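Local coordinates for protein polysaccharide deacetylase (Ammonifex degensii, PDB 4WCJ) that binds zinc and probably removes acetyl groups from poly-beta-1,6-N-acetyl-d-glucosamine, as a family 4 carbohydrate esterase, at residues Ala78-Leu82 with Ala83-His87; Phe72-Pro75 with Gln76-Glu79. All coordinates share one frame; numbering follows the deposited sequence.

Contact 1 of 2, residues Ala78-Leu82 with Ala83-His87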
loop_
_atom_site.group_PDB
_atom_site.type_symbol
_atom_site.label_atom_id
_atom_site.label_comp_id
_atom_site.label_asym_id
_atom_site.label_seq_id
_atom_site.Cartn_x
_atom_site.Cartn_y
_atom_site.Cartn_z
ATOM N N ALA A 78 -1.233 11.422 -5.540
ATOM C CA ALA A 78 -0.730 10.345 -6.385
ATOM C C ALA A 78 -1.729 10.004 -7.479
ATOM O O ALA A 78 -1.347 9.788 -8.635
ATOM C CB ALA A 78 -0.418 9.108 -5.546
ATOM N N GLU A 79 -3.005 9.952 -7.108
ATOM C CA GLU A 79 -4.061 9.618 -8.054
ATOM C C GLU A 79 -4.194 10.698 -9.110
ATOM O O GLU A 79 -4.316 10.404 -10.295
ATOM C CB GLU A 79 -5.410 9.434 -7.356
ATOM C CG GLU A 79 -6.496 8.910 -8.303
ATOM C CD GLU A 79 -7.888 9.036 -7.721
ATOM O OE1 GLU A 79 -8.847 9.207 -8.507
ATOM O OE2 GLU A 79 -8.022 8.956 -6.481
ATOM N N ASP A 80 -4.182 11.950 -8.675
ATOM C CA ASP A 80 -4.287 13.045 -9.620
ATOM C C ASP A 80 -3.027 13.141 -10.485
ATOM O O ASP A 80 -3.100 13.529 -11.649
ATOM C CB ASP A 80 -4.555 14.359 -8.887
ATOM C CG ASP A 80 -5.914 14.385 -8.226
ATOM O OD1 ASP A 80 -6.806 13.636 -8.676
ATOM O OD2 ASP A 80 -6.089 15.141 -7.253
ATOM N N TYR A 81 -1.880 12.771 -9.923
ATOM C CA TYR A 81 -0.630 12.795 -10.675
ATOM C C TYR A 81 -0.627 11.734 -11.764
ATOM O O TYR A 81 -0.402 12.036 -12.932
ATOM C CB TYR A 81 0.568 12.588 -9.749
ATOM C CG TYR A 81 1.897 12.480 -10.470
ATOM C CD1 TYR A 81 2.486 13.591 -11.048
ATOM C CD2 TYR A 81 2.565 11.265 -10.557
ATOM C CE1 TYR A 81 3.704 13.499 -11.701
ATOM C CE2 TYR A 81 3.787 11.162 -11.212
ATOM C CZ TYR A 81 4.349 12.282 -11.780
ATOM O OH TYR A 81 5.556 12.203 -12.423
ATOM N N LEU A 82 -0.892 10.494 -11.366
ATOM C CA LEU A 82 -0.877 9.363 -12.292
ATOM C C LEU A 82 -1.980 9.462 -13.334
ATOM O O LEU A 82 -1.847 8.948 -14.445
ATOM C CB LEU A 82 -1.002 8.055 -11.522
ATOM C CG LEU A 82 0.254 7.702 -10.729
ATOM C CD1 LEU A 82 0.125 6.323 -10.112
ATOM C CD2 LEU A 82 1.481 7.766 -11.625
ATOM N N ALA A 83 -3.065 10.139 -12.972
ATOM C CA ALA A 83 -4.147 10.373 -13.913
ATOM C C ALA A 83 -3.833 11.583 -14.785
ATOM O O ALA A 83 -4.606 11.917 -15.678
ATOM C CB ALA A 83 -5.464 10.571 -13.182
ATOM N N GLY A 84 -2.707 12.241 -14.509
ATOM C CA GLY A 84 -2.277 13.400 -15.276
ATOM C C GLY A 84 -3.283 14.534 -15.197
ATOM O O GLY A 84 -3.281 15.449 -16.023
ATOM N N ARG A 85 -4.142 14.457 -14.185
ATOM C CA ARG A 85 -5.253 15.382 -13.987
ATOM C C ARG A 85 -4.801 16.612 -13.207
ATOM O O ARG A 85 -5.305 17.722 -13.411
ATOM C CB ARG A 85 -6.390 14.654 -13.279
ATOM C CG ARG A 85 -7.295 15.502 -12.448
ATOM C CD ARG A 85 -7.902 14.645 -11.363
ATOM N NE ARG A 85 -8.512 13.434 -11.900
ATOM C CZ ARG A 85 -8.422 12.233 -11.335
ATOM N NH1 ARG A 85 -7.739 12.071 -10.210
ATOM N NH2 ARG A 85 -9.016 11.191 -11.898
ATOM N N ILE A 86 -3.855 16.412 -12.300
ATOM C CA ILE A 86 -3.012 17.512 -11.862
ATOM C C ILE A 86 -1.701 17.258 -12.547
ATOM O O ILE A 86 -1.502 16.187 -13.118
ATOM C CB ILE A 86 -2.807 17.588 -10.341
ATOM C CG1 ILE A 86 -1.982 16.386 -9.865
ATOM C CG2 ILE A 86 -4.144 17.743 -9.626
ATOM C CD1 ILE A 86 -1.607 16.426 -8.402
ATOM N N HIS A 87 -0.792 18.217 -12.496
ATOM C CA HIS A 87 0.363 18.115 -13.360
ATOM C C HIS A 87 1.716 18.194 -12.671
ATOM O O HIS A 87 2.205 19.278 -12.356
ATOM C CB HIS A 87 0.271 19.187 -14.445
ATOM C CG HIS A 87 -0.707 18.851 -15.525
ATOM N ND1 HIS A 87 -1.972 19.400 -15.584
ATOM C CD2 HIS A 87 -0.618 17.998 -16.573
ATOM C CE1 HIS A 87 -2.611 18.910 -16.630
ATOM N NE2 HIS A 87 -1.812 18.056 -17.248
HETATM O O HOH W 1 -9.695 8.103 -11.276
#

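Contact 2 of 2, residues Phe72-Pro75 with Gln76-Glu79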
loop_
_atom_site.group_PDB
_atom_site.type_symbol
_atom_site.label_atom_id
_atom_site.label_comp_id
_atom_site.label_asym_id
_atom_site.label_seq_id
_atom_site.Cartn_x
_atom_site.Cartn_y
_atom_site.Cartn_z
ATOM N N PHE A 72 7.286 13.886 -0.596
ATOM C CA PHE A 72 6.287 12.900 -0.186
ATOM C C PHE A 72 4.876 13.379 -0.513
ATOM O O PHE A 72 4.451 14.475 -0.120
ATOM C CB PHE A 72 6.402 12.579 1.305
ATOM C CG PHE A 72 7.643 11.814 1.672
ATOM C CD1 PHE A 72 8.804 12.482 2.021
ATOM C CD2 PHE A 72 7.649 10.422 1.671
ATOM C CE1 PHE A 72 9.947 11.783 2.367
ATOM C CE2 PHE A 72 8.782 9.719 2.023
ATOM C CZ PHE A 72 9.939 10.400 2.365
ATOM N N VAL A 73 4.153 12.512 -1.207
ATOM C CA VAL A 73 2.889 12.807 -1.863
ATOM C C VAL A 73 1.718 12.106 -1.139
ATOM O O VAL A 73 1.891 11.022 -0.576
ATOM C CB VAL A 73 2.989 12.372 -3.357
ATOM C CG1 VAL A 73 2.065 11.190 -3.695
ATOM C CG2 VAL A 73 2.811 13.554 -4.306
ATOM N N THR A 74 0.540 12.734 -1.115
ATOM C CA THR A 74 -0.643 12.097 -0.526
ATOM C C THR A 74 -1.236 11.095 -1.509
ATOM O O THR A 74 -0.974 11.177 -2.710
ATOM C CB THR A 74 -1.741 13.129 -0.144
ATOM O OG1 THR A 74 -2.243 13.754 -1.330
ATOM C CG2 THR A 74 -1.200 14.185 0.807
ATOM N N PRO A 75 -2.032 10.135 -1.011
ATOM C CA PRO A 75 -2.699 9.242 -1.962
ATOM C C PRO A 75 -3.537 9.999 -3.007
ATOM O O PRO A 75 -3.518 9.614 -4.176
ATOM C CB PRO A 75 -3.575 8.369 -1.057
ATOM C CG PRO A 75 -2.818 8.314 0.223
ATOM C CD PRO A 75 -2.260 9.716 0.385
ATOM N N GLN A 76 -4.247 11.050 -2.599
ATOM C CA GLN A 76 -5.003 11.866 -3.548
ATOM C C GLN A 76 -4.094 12.510 -4.588
ATOM O O GLN A 76 -4.417 12.531 -5.776
ATOM C CB GLN A 76 -5.799 12.954 -2.822
ATOM C CG GLN A 76 -7.307 12.753 -2.863
ATOM C CD GLN A 76 -7.831 12.618 -4.277
ATOM O OE1 GLN A 76 -7.453 13.378 -5.167
ATOM N NE2 GLN A 76 -8.691 11.626 -4.497
ATOM N N GLU A 77 -2.963 13.044 -4.135
ATOM C CA GLU A 77 -1.989 13.659 -5.034
ATOM C C GLU A 77 -1.475 12.633 -6.033
ATOM O O GLU A 77 -1.325 12.929 -7.221
ATOM C CB GLU A 77 -0.820 14.267 -4.244
ATOM C CG GLU A 77 -1.117 15.654 -3.681
ATOM C CD GLU A 77 -0.023 16.192 -2.772
ATOM O OE1 GLU A 77 0.752 15.398 -2.209
ATOM O OE2 GLU A 77 0.056 17.430 -2.609
ATOM N N ALA A 78 -1.233 11.422 -5.540
ATOM C CA ALA A 78 -0.730 10.345 -6.385
ATOM C C ALA A 78 -1.729 10.004 -7.479
ATOM O O ALA A 78 -1.347 9.788 -8.635
ATOM C CB ALA A 78 -0.418 9.108 -5.546
ATOM N N GLU A 79 -3.005 9.952 -7.108
ATOM C CA GLU A 79 -4.061 9.618 -8.054
ATOM C C GLU A 79 -4.194 10.698 -9.110
ATOM O O GLU A 79 -4.316 10.404 -10.295
ATOM C CB GLU A 79 -5.410 9.434 -7.356
ATOM C CG GLU A 79 -6.496 8.910 -8.303
ATOM C CD GLU A 79 -7.888 9.036 -7.721
ATOM O OE1 GLU A 79 -8.847 9.207 -8.507
ATOM O OE2 GLU A 79 -8.022 8.956 -6.481
#

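Contact 1 of 2, residues Ala78-Leu82 with Ala83-His87
D80 and R85 meet twice where helix 75-82 ends in a Schellman motif, once through the backbone and once through their side chains. G84 makes the turn with its positive phi of 61°. The chain then folds back so that D80 O receives two amides, R85 N at 2.9 Å and I86 N at 3.1 Å. The first arrives nearly in line with the carbonyl; the second comes from above the carbonyl plane. The carbonyls on either side of it in the sequence are also used: E79 O accepts from A83 N, and Y81 O from G84 N at 2.8 Å.

Outside this backbone frame lies a salt-bridge network of E79, D80 and R85. A bend at chi3 (-52°) turns the arginine back over the helix end, toward the aspartate. The modelled 2.4 Å between R85 NH1 and D80 OD1 is very short, so its exact value is doubtful. The carboxylate stands almost perpendicular to the guanidinium, with OD1 at the guanidinium edge. E79 OE1 reaches R85 NH1 only weakly, at 3.5 Å; a water accepting from R85 NH2 and donating to OE1 adds a second link. The stronger partners of E79 lie elsewhere: Y203 OH hydrogen-bonds to OE2, and R202 forms a salt bridge with OE1. A83 CB sits over one guanidinium face, offset toward its rim.

I86 crosses D80 at roughly a right angle, with I86 CG1 3.4 Å from D80 CB and I86 CG2 3.5 Å from that same carbon.

Contact 2 of 2, residues Phe72-Pro75 with Gln76-Glu79
E77 OE1 takes the backbone N-H of T74 on its anti side, 23° out of the carboxylate plane, within a capping box that starts helix 75-82. The bond is nonetheless fairly straight (167° at the hydrogen) and 2.9 Å long from T74 N to E77 OE1. The return bond runs from E77 N to T74 OG1 at 3.0 Å, so each residue of the pair uses its side chain to accept the other's amide.

T74 is the N-cap. Its hydroxyl oxygen occupies the position between the backbone N and the carbonyl carbon (chi1 65°), which places OG1 in front of the first helical turn, where E77 N needs an acceptor. The E77 chain runs back from the helix, extended beyond CG, and crosses the threonine obliquely; E77 CG passes 3.2 Å from T74 OG1. OE2 of E77 faces R71 in a long, weak ion pair.

Behind the box the ordinary helix bonds begin: A78 N donates to T74 O at 2.9 Å and E79 N to P75 O. P75 suits the first helical position, since its missing N-H costs no bond there.

V73, just before the N-cap, and A78, in the first turn, touch in the manner of a hydrophobic staple. V73 also pairs through its backbone with V93, and A78 packs on L94, so this helix start is joined to strand 91-99. On the other branch of the valine, V73 CG2 lies against the E77 side chain, 3.7 Å from E77 CB and 3.5 Å from E77 OE1.

In the fold
The two contacts are the ends of one short helix, 75-82: contact 2 starts it and contact 1 stops it. Their centres are about 8 Å apart, they share A78 and E79, and they touch where I86 CD1 packs 3.7 Å from E77 O. The helix links strand 71-72 to strand 91-99, which pair in parallel, making a beta-alpha-beta crossover of the beta/alpha barrel. Contact 1 is the more peripheral, its centre about 18 Å from that of the chain against about 12 Å for contact 2. Both lie away from the zinc site of D99, H157 and H162, although the strand that follows the helix ends at D99.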